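Local coordinates for protein putative glucoamylase (PDB 4QT9) that is a putative glucoamylase with an alpha/alpha toroid fold and probably hydrolyses glycosidic bonds, at residues Y205-I210 with L261-Y266; L249-Q254 with H286-L291. One frame throughout, in Å; residues are numbered along the deposited sequence.

Interaction 1 (Y205-I210 with L261-Y266); sequences YNECMI and LFWAQY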
ATOM      1  N   TYR A 205       1.652 -14.996   6.836  1.00 23.18           N
ATOM      2  CA  TYR A 205       1.164 -13.628   6.701  1.00 23.11           C
ATOM      3  C   TYR A 205       2.267 -12.745   6.130  1.00 25.47           C
ATOM      4  O   TYR A 205       3.428 -12.865   6.514  1.00 24.20           O
ATOM      5  CB  TYR A 205       0.658 -13.052   8.068  1.00 24.65           C
ATOM      6  CG  TYR A 205       0.054 -11.667   7.910  1.00 25.58           C
ATOM      7  CD1 TYR A 205      -1.274 -11.503   7.527  1.00 27.24           C
ATOM      8  CD2 TYR A 205       0.832 -10.524   8.069  1.00 27.08           C
ATOM      9  CE1 TYR A 205      -1.809 -10.234   7.299  1.00 26.90           C
ATOM     10  CE2 TYR A 205       0.311  -9.251   7.844  1.00 27.51           C
ATOM     11  CZ  TYR A 205      -1.005  -9.113   7.441  1.00 31.67           C
ATOM     12  OH  TYR A 205      -1.516  -7.851   7.238  1.00 28.77           O
ATOM     13  N   ASN A 206       1.881 -11.839   5.238  1.00 21.62           N
ATOM     14  CA  ASN A 206       2.745 -10.809   4.644  1.00 22.04           C
ATOM     15  C   ASN A 206       1.804  -9.691   4.177  1.00 26.01           C
ATOM     16  O   ASN A 206       0.619  -9.728   4.479  1.00 27.13           O
ATOM     17  CB  ASN A 206       3.734 -11.352   3.544  1.00 18.59           C
ATOM     18  CG  ASN A 206       3.081 -11.986   2.341  1.00 36.76           C
ATOM     19  OD1 ASN A 206       1.942 -11.696   1.998  1.00 26.12           O
ATOM     20  ND2 ASN A 206       3.788 -12.869   1.664  1.00 31.09           N
ATOM     21  N   GLU A 207       2.296  -8.717   3.448  1.00 24.14           N
ATOM     22  CA  GLU A 207       1.505  -7.561   2.989  1.00 22.74           C
ATOM     23  C   GLU A 207       0.405  -7.894   1.927  1.00 28.36           C
ATOM     24  O   GLU A 207      -0.335  -6.981   1.541  1.00 28.58           O
ATOM     25  CB  GLU A 207       2.470  -6.518   2.405  1.00 22.21           C
ATOM     26  CG  GLU A 207       3.026  -6.883   1.039  1.00 25.74           C
ATOM     27  CD  GLU A 207       4.299  -7.703   0.985  1.00 41.98           C
ATOM     28  OE1 GLU A 207       4.453  -8.623   1.814  1.00 33.48           O
ATOM     29  OE2 GLU A 207       5.135  -7.446   0.088  1.00 45.02           O
ATOM     30  N   CYS A 208       0.319  -9.157   1.445  1.00 25.32           N
ATOM     31  CA  CYS A 208      -0.510  -9.538   0.279  1.00 25.40           C
ATOM     32  C   CYS A 208      -1.929 -10.051   0.565  1.00 29.03           C
ATOM     33  O   CYS A 208      -2.520 -10.555  -0.378  1.00 29.80           O
ATOM     34  CB  CYS A 208       0.247 -10.549  -0.580  1.00 26.23           C
ATOM     35  SG  CYS A 208       1.960 -10.069  -0.943  1.00 31.39           S
HETATM   36  N   MSE A 209      -2.506  -9.914   1.784  1.00 23.61           N
HETATM   37  CA  MSE A 209      -3.835 -10.482   2.060  1.00 21.29           C
HETATM   38  C   MSE A 209      -4.950  -9.985   1.095  1.00 25.64           C
HETATM   39  O   MSE A 209      -5.720 -10.816   0.621  1.00 25.67           O
HETATM   40  CB  MSE A 209      -4.282 -10.263   3.520  1.00 21.67           C
HETATM   41  CG  MSE A 209      -5.540 -11.072   3.892  1.00 26.50           C
HETATM   42 SE   MSE A 209      -5.832 -11.044   5.822  0.75 31.88          SE
HETATM   43  CE  MSE A 209      -6.735  -9.382   5.969  1.00 28.28           C
ATOM     44  N   ILE A 210      -5.030  -8.663   0.805  1.00 23.02           N
ATOM     45  CA  ILE A 210      -6.050  -8.063  -0.064  1.00 21.92           C
ATOM     46  C   ILE A 210      -6.043  -8.726  -1.473  1.00 25.13           C
ATOM     47  O   ILE A 210      -7.074  -8.758  -2.151  1.00 23.87           O
ATOM     48  CB  ILE A 210      -5.913  -6.494  -0.127  1.00 25.51           C
ATOM     49  CG1 ILE A 210      -7.213  -5.782  -0.587  1.00 25.64           C
ATOM     50  CG2 ILE A 210      -4.710  -6.017  -0.969  1.00 26.05           C
ATOM     51  CD1 ILE A 210      -8.500  -6.084   0.293  1.00 32.22           C
ATOM     52  N   LEU A 261       6.648  -2.618   9.195  1.00 24.29           N
ATOM     53  CA  LEU A 261       5.335  -2.076   9.528  1.00 23.74           C
ATOM     54  C   LEU A 261       4.369  -1.921   8.321  1.00 26.07           C
ATOM     55  O   LEU A 261       3.163  -2.016   8.548  1.00 26.28           O
ATOM     56  CB  LEU A 261       5.455  -0.764  10.330  1.00 23.93           C
ATOM     57  CG  LEU A 261       4.279  -0.443  11.283  1.00 27.90           C
ATOM     58  CD1 LEU A 261       3.654  -1.684  11.879  1.00 27.91           C
ATOM     59  CD2 LEU A 261       4.692   0.525  12.357  1.00 28.63           C
ATOM     60  N   PHE A 262       4.862  -1.822   7.060  1.00 21.24           N
ATOM     61  CA  PHE A 262       3.942  -1.682   5.909  1.00 21.76           C
ATOM     62  C   PHE A 262       3.015  -2.912   5.744  1.00 25.68           C
ATOM     63  O   PHE A 262       1.945  -2.786   5.152  1.00 23.28           O
ATOM     64  CB  PHE A 262       4.673  -1.361   4.594  1.00 22.68           C
ATOM     65  CG  PHE A 262       5.326  -2.511   3.868  1.00 23.81           C
ATOM     66  CD1 PHE A 262       6.638  -2.882   4.151  1.00 26.20           C
ATOM     67  CD2 PHE A 262       4.634  -3.217   2.884  1.00 23.32           C
ATOM     68  CE1 PHE A 262       7.249  -3.919   3.436  1.00 26.29           C
ATOM     69  CE2 PHE A 262       5.250  -4.242   2.171  1.00 24.07           C
ATOM     70  CZ  PHE A 262       6.541  -4.596   2.458  1.00 22.53           C
ATOM     71  N   TRP A 263       3.400  -4.074   6.316  1.00 25.08           N
ATOM     72  CA  TRP A 263       2.595  -5.311   6.265  1.00 25.16           C
ATOM     73  C   TRP A 263       1.266  -5.153   7.014  1.00 28.93           C
ATOM     74  O   TRP A 263       0.341  -5.891   6.747  1.00 29.49           O
ATOM     75  CB  TRP A 263       3.362  -6.478   6.865  1.00 24.52           C
ATOM     76  CG  TRP A 263       4.465  -7.050   6.022  1.00 24.70           C
ATOM     77  CD1 TRP A 263       5.129  -6.439   4.998  1.00 27.19           C
ATOM     78  CD2 TRP A 263       5.123  -8.301   6.239  1.00 24.03           C
ATOM     79  NE1 TRP A 263       6.145  -7.242   4.550  1.00 26.57           N
ATOM     80  CE2 TRP A 263       6.136  -8.414   5.264  1.00 27.91           C
ATOM     81  CE3 TRP A 263       4.923  -9.362   7.138  1.00 24.70           C
ATOM     82  CZ2 TRP A 263       6.948  -9.552   5.160  1.00 26.77           C
ATOM     83  CZ3 TRP A 263       5.755 -10.465   7.062  1.00 25.73           C
ATOM     84  CH2 TRP A 263       6.767 -10.545   6.094  1.00 26.24           C
ATOM     85  N   ALA A 264       1.184  -4.184   7.948  1.00 25.73           N
ATOM     86  CA  ALA A 264      -0.009  -3.859   8.731  1.00 24.00           C
ATOM     87  C   ALA A 264      -0.863  -2.771   8.055  1.00 25.55           C
ATOM     88  O   ALA A 264      -1.938  -2.441   8.559  1.00 26.10           O
ATOM     89  CB  ALA A 264       0.423  -3.388  10.122  1.00 24.09           C
ATOM     90  N   GLN A 265      -0.397  -2.229   6.905  1.00 19.70           N
ATOM     91  CA  GLN A 265      -1.008  -1.070   6.266  1.00 18.66           C
ATOM     92  C   GLN A 265      -1.544  -1.259   4.865  1.00 24.62           C
ATOM     93  O   GLN A 265      -2.655  -0.800   4.634  1.00 25.58           O
ATOM     94  CB  GLN A 265       0.004   0.109   6.237  1.00 18.59           C
ATOM     95  CG  GLN A 265       0.471   0.469   7.679  1.00 26.94           C
ATOM     96  CD  GLN A 265       1.814   1.151   7.813  1.00 35.99           C
ATOM     97  OE1 GLN A 265       2.604   1.263   6.862  1.00 30.80           O
ATOM     98  NE2 GLN A 265       2.087   1.657   9.014  1.00 29.83           N
ATOM     99  N   TYR A 266      -0.755  -1.800   3.905  1.00 21.61           N
ATOM    100  CA  TYR A 266      -1.141  -1.880   2.462  1.00 20.88           C
ATOM    101  C   TYR A 266      -2.503  -2.576   2.213  1.00 25.15           C
ATOM    102  O   TYR A 266      -3.325  -2.034   1.468  1.00 26.87           O
ATOM    103  CB  TYR A 266      -0.066  -2.610   1.641  1.00 20.36           C
ATOM    104  CG  TYR A 266       1.243  -1.896   1.388  1.00 20.84           C
ATOM    105  CD1 TYR A 266       1.555  -0.702   2.040  1.00 21.88           C
ATOM    106  CD2 TYR A 266       2.167  -2.399   0.466  1.00 20.97           C
ATOM    107  CE1 TYR A 266       2.760  -0.043   1.803  1.00 21.87           C
ATOM    108  CE2 TYR A 266       3.359  -1.727   0.195  1.00 20.28           C
ATOM    109  CZ  TYR A 266       3.672  -0.581   0.905  1.00 26.41           C
ATOM    110  OH  TYR A 266       4.879   0.027   0.698  1.00 27.86           O
TER
HETATM  111  O   HOH W   1      -0.921  -5.177   4.420  1.00 21.14           O

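Interaction 2 (L249-Q254 with H286-L291); sequences LHLRYQ and HEMRNL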
ATOM      1  N   LEU A 249       1.739 -11.562  19.380  1.00 27.16           N
ATOM      2  CA  LEU A 249       1.320 -11.593  17.966  1.00 25.41           C
ATOM      3  C   LEU A 249       0.645 -12.962  17.699  1.00 28.62           C
ATOM      4  O   LEU A 249       1.110 -13.995  18.201  1.00 27.38           O
ATOM      5  CB  LEU A 249       2.477 -11.320  17.002  1.00 24.15           C
ATOM      6  CG  LEU A 249       3.196  -9.960  17.135  1.00 27.67           C
ATOM      7  CD1 LEU A 249       4.389  -9.922  16.243  1.00 28.42           C
ATOM      8  CD2 LEU A 249       2.272  -8.771  16.784  1.00 28.21           C
ATOM      9  N   HIS A 250      -0.484 -12.953  16.982  1.00 26.20           N
ATOM     10  CA  HIS A 250      -1.279 -14.169  16.743  1.00 27.56           C
ATOM     11  C   HIS A 250      -0.852 -14.958  15.496  1.00 28.10           C
ATOM     12  O   HIS A 250      -0.976 -16.183  15.473  1.00 26.04           O
ATOM     13  CB  HIS A 250      -2.763 -13.780  16.599  1.00 29.30           C
ATOM     14  CG  HIS A 250      -3.690 -14.941  16.483  1.00 33.88           C
ATOM     15  ND1 HIS A 250      -3.906 -15.802  17.538  1.00 36.90           N
ATOM     16  CD2 HIS A 250      -4.430 -15.348  15.424  1.00 36.03           C
ATOM     17  CE1 HIS A 250      -4.763 -16.709  17.091  1.00 36.56           C
ATOM     18  NE2 HIS A 250      -5.099 -16.478  15.821  1.00 36.48           N
ATOM     19  N   LEU A 251      -0.357 -14.256  14.473  1.00 24.91           N
ATOM     20  CA  LEU A 251      -0.048 -14.870  13.187  1.00 24.42           C
ATOM     21  C   LEU A 251       1.405 -15.256  12.996  1.00 28.98           C
ATOM     22  O   LEU A 251       2.289 -14.708  13.657  1.00 28.71           O
ATOM     23  CB  LEU A 251      -0.445 -13.895  12.038  1.00 23.49           C
ATOM     24  CG  LEU A 251      -1.882 -13.374  12.051  1.00 27.77           C
ATOM     25  CD1 LEU A 251      -2.097 -12.371  10.966  1.00 27.41           C
ATOM     26  CD2 LEU A 251      -2.911 -14.532  11.938  1.00 27.77           C
ATOM     27  N   ARG A 252       1.635 -16.166  12.021  1.00 25.54           N
ATOM     28  CA  ARG A 252       2.945 -16.556  11.534  1.00 25.63           C
ATOM     29  C   ARG A 252       3.348 -15.530  10.459  1.00 29.59           C
ATOM     30  O   ARG A 252       2.696 -15.456   9.422  1.00 28.34           O
ATOM     31  CB  ARG A 252       2.908 -17.982  10.943  1.00 25.26           C
ATOM     32  CG  ARG A 252       4.202 -18.332  10.192  1.00 32.96           C
ATOM     33  CD  ARG A 252       4.041 -19.461   9.193  1.00 41.54           C
ATOM     34  NE  ARG A 252       3.048 -19.194   8.146  1.00 37.94           N
ATOM     35  CZ  ARG A 252       2.591 -20.127   7.317  1.00 52.89           C
ATOM     36  NH1 ARG A 252       3.046 -21.372   7.393  1.00 43.92           N
ATOM     37  NH2 ARG A 252       1.676 -19.823   6.404  1.00 45.25           N
ATOM     38  N   TYR A 253       4.399 -14.739  10.710  1.00 26.96           N
ATOM     39  CA  TYR A 253       4.916 -13.757   9.753  1.00 26.14           C
ATOM     40  C   TYR A 253       5.949 -14.478   8.886  1.00 30.26           C
ATOM     41  O   TYR A 253       6.784 -15.215   9.398  1.00 31.13           O
ATOM     42  CB  TYR A 253       5.490 -12.523  10.495  1.00 27.03           C
ATOM     43  CG  TYR A 253       4.395 -11.714  11.160  1.00 29.38           C
ATOM     44  CD1 TYR A 253       3.829 -12.123  12.370  1.00 31.59           C
ATOM     45  CD2 TYR A 253       3.879 -10.579  10.555  1.00 30.07           C
ATOM     46  CE1 TYR A 253       2.755 -11.438  12.938  1.00 29.89           C
ATOM     47  CE2 TYR A 253       2.809  -9.883  11.114  1.00 31.67           C
ATOM     48  CZ  TYR A 253       2.245 -10.320  12.303  1.00 36.02           C
ATOM     49  OH  TYR A 253       1.205  -9.611  12.850  1.00 33.70           O
ATOM     50  N   GLN A 254       5.872 -14.307   7.582  1.00 26.09           N
ATOM     51  CA  GLN A 254       6.756 -15.010   6.656  1.00 26.19           C
ATOM     52  C   GLN A 254       8.231 -14.663   6.831  1.00 31.79           C
ATOM     53  O   GLN A 254       8.628 -13.547   6.539  1.00 30.08           O
ATOM     54  CB  GLN A 254       6.321 -14.746   5.205  1.00 26.36           C
ATOM     55  CG  GLN A 254       5.103 -15.567   4.825  1.00 28.30           C
ATOM     56  CD  GLN A 254       5.400 -17.033   4.712  1.00 37.03           C
ATOM     57  OE1 GLN A 254       6.459 -17.430   4.235  1.00 36.81           O
ATOM     58  NE2 GLN A 254       4.453 -17.878   5.095  1.00 29.90           N
ATOM     59  N   HIS A 286      -6.579  -5.589  16.181  1.00 24.96           N
ATOM     60  CA  HIS A 286      -5.706  -5.794  17.326  0.50 25.26           C
ATOM     61  C   HIS A 286      -4.395  -6.457  16.912  1.00 28.52           C
ATOM     62  O   HIS A 286      -3.374  -6.119  17.481  1.00 29.54           O
ATOM     63  CB  HIS A 286      -6.428  -6.560  18.435  0.50 27.04           C
ATOM     64  CG  HIS A 286      -7.477  -5.723  19.096  0.50 31.14           C
ATOM     65  ND1 HIS A 286      -8.813  -5.869  18.788  0.50 33.27           N
ATOM     66  CD2 HIS A 286      -7.339  -4.689  19.958  0.50 33.43           C
ATOM     67  CE1 HIS A 286      -9.449  -4.963  19.508  0.50 33.30           C
ATOM     68  NE2 HIS A 286      -8.604  -4.232  20.230  0.50 33.72           N
ATOM     69  N   GLU A 287      -4.392  -7.299  15.870  1.00 24.95           N
ATOM     70  CA  GLU A 287      -3.150  -7.911  15.384  1.00 24.38           C
ATOM     71  C   GLU A 287      -2.205  -6.845  14.828  1.00 26.78           C
ATOM     72  O   GLU A 287      -1.032  -6.806  15.196  1.00 28.72           O
ATOM     73  CB  GLU A 287      -3.431  -9.001  14.313  1.00 25.86           C
ATOM     74  CG  GLU A 287      -2.178  -9.721  13.819  1.00 33.43           C
ATOM     75  CD  GLU A 287      -1.363 -10.511  14.837  1.00 44.73           C
ATOM     76  OE1 GLU A 287      -1.845 -10.745  15.970  1.00 31.02           O
ATOM     77  OE2 GLU A 287      -0.251 -10.950  14.469  1.00 28.59           O
HETATM   78  N   MSE A 288      -2.738  -5.951  14.003  1.00 21.13           N
HETATM   79  CA  MSE A 288      -1.990  -4.873  13.345  1.00 19.33           C
HETATM   80  C   MSE A 288      -1.597  -3.772  14.322  1.00 23.36           C
HETATM   81  O   MSE A 288      -0.534  -3.160  14.147  1.00 21.42           O
HETATM   82  CB  MSE A 288      -2.771  -4.314  12.148  1.00 19.90           C
HETATM   83  CG  MSE A 288      -2.990  -5.349  11.025  1.00 24.39           C
HETATM   84 SE   MSE A 288      -1.490  -6.645  10.706  0.75 30.36          SE
HETATM   85  CE  MSE A 288      -2.634  -8.292  10.478  1.00 25.14           C
ATOM     86  N   ARG A 289      -2.434  -3.531  15.355  1.00 21.90           N
ATOM     87  CA  ARG A 289      -2.115  -2.574  16.408  1.00 22.84           C
ATOM     88  C   ARG A 289      -0.911  -3.126  17.184  1.00 27.01           C
ATOM     89  O   ARG A 289       0.030  -2.386  17.453  1.00 26.76           O
ATOM     90  CB  ARG A 289      -3.325  -2.324  17.331  1.00 23.01           C
ATOM     91  CG  ARG A 289      -3.031  -1.396  18.511  1.00 26.83           C
ATOM     92  CD  ARG A 289      -4.236  -1.184  19.402  1.00 35.16           C
ATOM     93  NE  ARG A 289      -3.842  -0.666  20.717  1.00 58.11           N
ATOM     94  CZ  ARG A 289      -3.727   0.626  21.018  1.00 79.17           C
ATOM     95  NH1 ARG A 289      -3.963   1.554  20.096  1.00 69.83           N
ATOM     96  NH2 ARG A 289      -3.370   1.000  22.239  1.00 65.20           N
ATOM     97  N   ASN A 290      -0.912  -4.451  17.468  1.00 25.32           N
ATOM     98  CA  ASN A 290       0.190  -5.090  18.193  1.00 25.56           C
ATOM     99  C   ASN A 290       1.466  -5.088  17.387  1.00 26.81           C
ATOM    100  O   ASN A 290       2.525  -4.893  17.965  1.00 25.92           O
ATOM    101  CB  ASN A 290      -0.170  -6.505  18.624  1.00 28.64           C
ATOM    102  CG  ASN A 290      -0.954  -6.486  19.891  1.00 40.90           C
ATOM    103  OD1 ASN A 290      -1.310  -5.413  20.402  1.00 30.58           O
ATOM    104  ND2 ASN A 290      -1.223  -7.658  20.431  1.00 35.07           N
ATOM    105  N   LEU A 291       1.368  -5.266  16.064  1.00 24.22           N
ATOM    106  CA  LEU A 291       2.543  -5.227  15.192  1.00 24.20           C
ATOM    107  C   LEU A 291       3.145  -3.797  15.198  1.00 26.16           C
ATOM    108  O   LEU A 291       4.368  -3.649  15.174  1.00 26.02           O
ATOM    109  CB  LEU A 291       2.214  -5.715  13.769  1.00 23.02           C
ATOM    110  CG  LEU A 291       3.392  -5.864  12.822  1.00 27.21           C
ATOM    111  CD1 LEU A 291       4.395  -6.928  13.313  1.00 27.20           C
ATOM    112  CD2 LEU A 291       2.920  -6.181  11.416  1.00 28.07           C
TER

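Interaction 1 (Y205-I210 with L261-Y266)
Trp-263 lays one face of its indole against the backbone of 205-210. CA of Asn-206 sits 3.8 Å from the centroid of the six-membered ring and 18° off its normal, a CH-pi contact, and the backbone N of Glu-207 covers the same ring system farther along. The Glu-207 side chain turns back over that face: CG lies between the backbone N and the carbonyl carbon (chi1 74°), and OE1 ends 3.5 Å from NE1 of Trp-263, its carboxylate tilted 17° from the indole plane. CB and CG of Glu-207 both reach CE2 of Phe-262. The contact lies near the middle of the alpha/alpha toroid, and a bound acetate, probably from the crystallisation liquor, lies next to the Glu-207 side chain and may mark a pocket. An alanine in place of Trp-263 would probably leave CA of Asn-206 and the Glu-207 carboxylate without the flat surface they rest on, setting that carboxylate freer to turn. The backbone O of Trp-263 takes a 2.7 Å hydrogen bond from OH of Tyr-205. That same O also accepts from a water. Asn-206 OD1 closes an Asx turn by accepting from N of Cys-208 at 3.1 Å, on the way into helix 209-217.

Interaction 2 (L249-Q254 with H286-L291)
Glu-287 points its carboxylate from helix 284-301 into the end of strand 247-251, the second strand of a two-stranded antiparallel hairpin packed on this helix of the alpha/alpha toroid. The short segments approach to 8.3 Å between axes, at 125° between their directions. The tight part of the contact is buried and centres on this polar group. CG of Glu-287 stands anti to its backbone N (chi1 -177°), and a bend at chi2 brings the carboxylate round to the strand. N of His-250 gives OE1 of Glu-287 a 2.8 Å hydrogen bond on the syn side, and N of Leu-251 makes a weak one to OE2. OH of Tyr-253 donates a 2.6 Å hydrogen bond to that same OE2, tip to tip, from the anti side, with ring and carboxylate nearly coplanar. Two firm bonds and a weak one hold the buried group, which probably helps to stabilise its negative charge and fixes its rotation. Tyr-253 also meets Leu-291 closely, CE2 lying 3.7 Å from CD2 of the leucine.

Other apolar pairs are looser. CD1 of Leu-249 lies 4.2 Å from CD1 of Leu-291, the two side chains crossing at about a right angle, and CE of the selenomethionine Met-288 stays 4.1 Å from CD1 of Leu-251. Towards the more exposed margin, the imidazole of His-250 leads away from the helix, leaving its CB beside OE1 of Glu-287. At another margin, ND2 of Asn-290 bonds to O of Glu-248, while its CB rests 3.8 Å from CD2 of Leu-249.

In the fold
From the N terminus, the chain first reaches 205-210, which leads into helix 209-217, then passes helix 225-232 and the hairpin to 249-254. The 261-266 segment follows and closes the loop of interaction 1 across 50 residues; helix 284-301 then brings in 286-291 and closes that of interaction 2 across 31. The segments alternate, so the two loops cross. Tyr-205 joins them directly: its N and O probably hydrogen-bond to O of Arg-252 and N of Gln-254, and its OH packs on CE of Met-288. Together the contacts tie the hairpin, the loop leading into helix 209-217, the 3-10 segment and helix 284-301 into one part of the toroid.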